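Nodulation protein S (Bradyrhizobium sp., PDB 3OFK) binds S-adenosyl-L-homocysteine and probably acts as a SAM-dependent N-methyltransferase in the synthesis of nodulation (Nod) factors. Local coordinates at residues Ile175-Leu180 with Ala200-Pro205. Sequence-based numbering, arbitrary orientation.
Sequences ILTEAL and ARFRNP
L176 lies over one face of the F202 ring. Its CB makes a CH-pi contact, 4.0 Å from the ring centroid and 20° off the ring normal, shifted toward the rim. Its CD1 reaches CE2 of F202 at 3.6 Å. T177 comes to the edge of the same ring, where its OG1 lies in the ring plane, 3.6 Å from CE1 of F202. That hydroxyl is hydrogen-bonded to I173 O, one turn back in the helix. L180 packs at the base of the phenylalanine, with CD1 3.8 Å from F202 CB. The other methyl of L180, CD2, sits 3.5 Å from OD1 of N204. The CB of N204 points away from 175-180, but with CG anti to the backbone N (chi1 -165°) the amide end comes back to L180. ND2 of N204 is hydrogen-bonded to A145 O. P205 follows N204, with its CD 3.6 Å from A179 O and 4.1 Å from CD2 of L180. An alanine in place of F202 would probably open a gap under L176 and cost T177 its aromatic neighbour. The contact is mainly apolar and is extended by F152 and I137, which touch L176. It packs the C-terminal end of helix 169-179 on strand 196-203, which lies antiparallel between strands 148-155 and 181-189. This helix-on-sheet layer, with the last strand inserted antiparallel in the order 3-2-1-4-5-7-6, is the hallmark of the Rossmann-like SAM-dependent methyltransferase fold.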
ATOM      1  N   ILE A 175       7.161  -6.845 -12.525  1.00 46.51           N
ATOM      2  CA  ILE A 175       7.973  -7.660 -11.619  1.00 46.38           C
ATOM      3  C   ILE A 175       7.078  -8.614 -10.829  1.00 45.63           C
ATOM      4  O   ILE A 175       7.392  -9.801 -10.676  1.00 47.76           O
ATOM      5  CB  ILE A 175       8.774  -6.781 -10.630  1.00 44.70           C
ATOM      6  CG1 ILE A 175       9.827  -5.936 -11.384  1.00 44.26           C
ATOM      7  CG2 ILE A 175       9.430  -7.648  -9.552  1.00 45.82           C
ATOM      8  CD1 ILE A 175      10.527  -4.874 -10.504  1.00 42.56           C
ATOM      9  N   LEU A 176       5.957  -8.088 -10.341  1.00 43.98           N
ATOM     10  CA  LEU A 176       4.971  -8.918  -9.655  1.00 43.05           C
ATOM     11  C   LEU A 176       4.536 -10.093 -10.507  1.00 44.70           C
ATOM     12  O   LEU A 176       4.387 -11.190  -9.988  1.00 44.87           O
ATOM     13  CB  LEU A 176       3.749  -8.092  -9.256  1.00 41.83           C
ATOM     14  CG  LEU A 176       3.922  -7.152  -8.079  1.00 38.19           C
ATOM     15  CD1 LEU A 176       2.700  -6.252  -7.900  1.00 36.67           C
ATOM     16  CD2 LEU A 176       4.170  -7.946  -6.840  1.00 39.69           C
ATOM     17  N   THR A 177       4.355  -9.857 -11.814  1.00 46.76           N
ATOM     18  CA  THR A 177       3.836 -10.856 -12.748  1.00 49.63           C
ATOM     19  C   THR A 177       4.777 -12.078 -12.962  1.00 52.50           C
ATOM     20  O   THR A 177       4.324 -13.148 -13.410  1.00 55.21           O
ATOM     21  CB  THR A 177       3.446 -10.195 -14.135  1.00 51.39           C
ATOM     22  OG1 THR A 177       2.536  -9.098 -13.922  1.00 50.54           O
ATOM     23  CG2 THR A 177       2.803 -11.233 -15.112  1.00 52.30           C
ATOM     24  N   GLU A 178       6.065 -11.909 -12.649  1.00 52.59           N
ATOM     25  CA  GLU A 178       7.077 -12.970 -12.758  1.00 55.10           C
ATOM     26  C   GLU A 178       6.854 -14.040 -11.705  1.00 54.84           C
ATOM     27  O   GLU A 178       7.223 -15.197 -11.902  1.00 56.93           O
ATOM     28  CB  GLU A 178       8.506 -12.409 -12.560  1.00 55.63           C
ATOM     29  CG  GLU A 178       8.978 -11.350 -13.585  1.00 60.29           C
ATOM     30  CD  GLU A 178      10.175 -10.506 -13.106  1.00 63.78           C
ATOM     31  OE1 GLU A 178      10.443  -9.450 -13.728  1.00 66.30           O
ATOM     32  OE2 GLU A 178      10.847 -10.888 -12.124  1.00 64.00           O
ATOM     33  N   ALA A 179       6.300 -13.635 -10.560  1.00 52.41           N
ATOM     34  CA  ALA A 179       6.048 -14.571  -9.464  1.00 52.53           C
ATOM     35  C   ALA A 179       4.545 -14.901  -9.277  1.00 51.94           C
ATOM     36  O   ALA A 179       4.196 -15.973  -8.758  1.00 51.89           O
ATOM     37  CB  ALA A 179       6.641 -14.008  -8.165  1.00 50.10           C
ATOM     38  N   LEU A 180       3.674 -13.989  -9.707  1.00 50.32           N
ATOM     39  CA  LEU A 180       2.236 -14.078  -9.415  1.00 50.20           C
ATOM     40  C   LEU A 180       1.405 -13.979 -10.680  1.00 51.09           C
ATOM     41  O   LEU A 180       1.896 -13.534 -11.708  1.00 51.43           O
ATOM     42  CB  LEU A 180       1.802 -12.973  -8.447  1.00 47.42           C
ATOM     43  CG  LEU A 180       2.493 -12.917  -7.078  1.00 46.72           C
ATOM     44  CD1 LEU A 180       2.052 -11.647  -6.313  1.00 38.95           C
ATOM     45  CD2 LEU A 180       2.172 -14.154  -6.277  1.00 44.56           C
ATOM     46  N   ALA A 200      -3.889  -3.465  -9.423  1.00 44.94           N
ATOM     47  CA  ALA A 200      -3.977  -4.830  -9.922  1.00 45.16           C
ATOM     48  C   ALA A 200      -4.049  -5.796  -8.737  1.00 44.39           C
ATOM     49  O   ALA A 200      -3.380  -5.617  -7.707  1.00 42.79           O
ATOM     50  CB  ALA A 200      -2.772  -5.161 -10.817  1.00 44.53           C
ATOM     51  N   ARG A 201      -4.874  -6.817  -8.905  1.00 46.18           N
ATOM     52  CA  ARG A 201      -5.039  -7.868  -7.938  1.00 46.87           C
ATOM     53  C   ARG A 201      -4.341  -9.094  -8.495  1.00 47.27           C
ATOM     54  O   ARG A 201      -4.647  -9.547  -9.608  1.00 48.96           O
ATOM     55  CB  ARG A 201      -6.529  -8.125  -7.702  1.00 47.70           C
ATOM     56  CG  ARG A 201      -6.851  -9.196  -6.656  1.00 51.87           C
ATOM     57  CD  ARG A 201      -8.359  -9.292  -6.487  1.00 58.88           C
ATOM     58  NE  ARG A 201      -8.782 -10.237  -5.447  1.00 62.05           N
ATOM     59  CZ  ARG A 201      -9.373 -11.419  -5.656  1.00 67.14           C
ATOM     60  NH1 ARG A 201      -9.644 -11.853  -6.892  1.00 67.79           N
ATOM     61  NH2 ARG A 201      -9.712 -12.179  -4.606  1.00 66.41           N
ATOM     62  N   PHE A 202      -3.404  -9.625  -7.713  1.00 46.89           N
ATOM     63  CA  PHE A 202      -2.631 -10.809  -8.110  1.00 48.20           C
ATOM     64  C   PHE A 202      -2.991 -12.022  -7.256  1.00 50.38           C
ATOM     65  O   PHE A 202      -3.356 -11.881  -6.084  1.00 49.66           O
ATOM     66  CB  PHE A 202      -1.140 -10.509  -7.995  1.00 46.07           C
ATOM     67  CG  PHE A 202      -0.656  -9.465  -8.968  1.00 44.64           C
ATOM     68  CD1 PHE A 202      -0.013  -9.835 -10.157  1.00 38.77           C
ATOM     69  CD2 PHE A 202      -0.799  -8.119  -8.688  1.00 45.05           C
ATOM     70  CE1 PHE A 202       0.427  -8.892 -11.043  1.00 41.11           C
ATOM     71  CE2 PHE A 202      -0.330  -7.157  -9.584  1.00 45.73           C
ATOM     72  CZ  PHE A 202       0.290  -7.552 -10.761  1.00 44.28           C
ATOM     73  N   ARG A 203      -2.934 -13.208  -7.857  1.00 53.53           N
ATOM     74  CA  ARG A 203      -3.121 -14.447  -7.133  1.00 56.70           C
ATOM     75  C   ARG A 203      -1.815 -15.220  -7.080  1.00 58.48           C
ATOM     76  O   ARG A 203      -1.000 -15.173  -8.004  1.00 57.25           O
ATOM     77  CB  ARG A 203      -4.202 -15.325  -7.789  1.00 60.02           C
ATOM     78  CG  ARG A 203      -4.741 -16.405  -6.853  1.00 65.54           C
ATOM     79  CD  ARG A 203      -5.870 -17.268  -7.464  1.00 77.56           C
ATOM     80  NE  ARG A 203      -5.453 -17.951  -8.688  1.00 85.88           N
ATOM     81  CZ  ARG A 203      -5.716 -17.534  -9.928  1.00 91.72           C
ATOM     82  NH1 ARG A 203      -6.416 -16.418 -10.145  1.00 93.14           N
ATOM     83  NH2 ARG A 203      -5.277 -18.243 -10.965  1.00 93.83           N
ATOM     84  N   ASN A 204      -1.638 -15.945  -5.987  1.00 61.58           N
ATOM     85  CA  ASN A 204      -0.472 -16.767  -5.787  1.00 64.86           C
ATOM     86  C   ASN A 204      -0.728 -18.091  -6.456  1.00 70.19           C
ATOM     87  O   ASN A 204      -1.512 -18.895  -5.922  1.00 72.33           O
ATOM     88  CB  ASN A 204      -0.224 -17.003  -4.289  1.00 64.90           C
ATOM     89  CG  ASN A 204       1.174 -17.536  -3.992  1.00 65.12           C
ATOM     90  OD1 ASN A 204       2.103 -17.349  -4.775  1.00 64.29           O
ATOM     91  ND2 ASN A 204       1.328 -18.176  -2.841  1.00 64.85           N
ATOM     92  N   PRO A 205      -0.076 -18.338  -7.618  1.00 73.51           N
ATOM     93  CA  PRO A 205      -0.294 -19.614  -8.300  1.00 78.48           C
ATOM     94  C   PRO A 205       0.327 -20.757  -7.462  1.00 81.95           C
ATOM     95  O   PRO A 205       1.486 -21.145  -7.671  1.00 83.20           O
ATOM     96  CB  PRO A 205       0.412 -19.402  -9.646  1.00 78.78           C
ATOM     97  CG  PRO A 205       1.545 -18.507  -9.341  1.00 75.54           C
ATOM     98  CD  PRO A 205       1.076 -17.612  -8.195  1.00 71.98           C
TER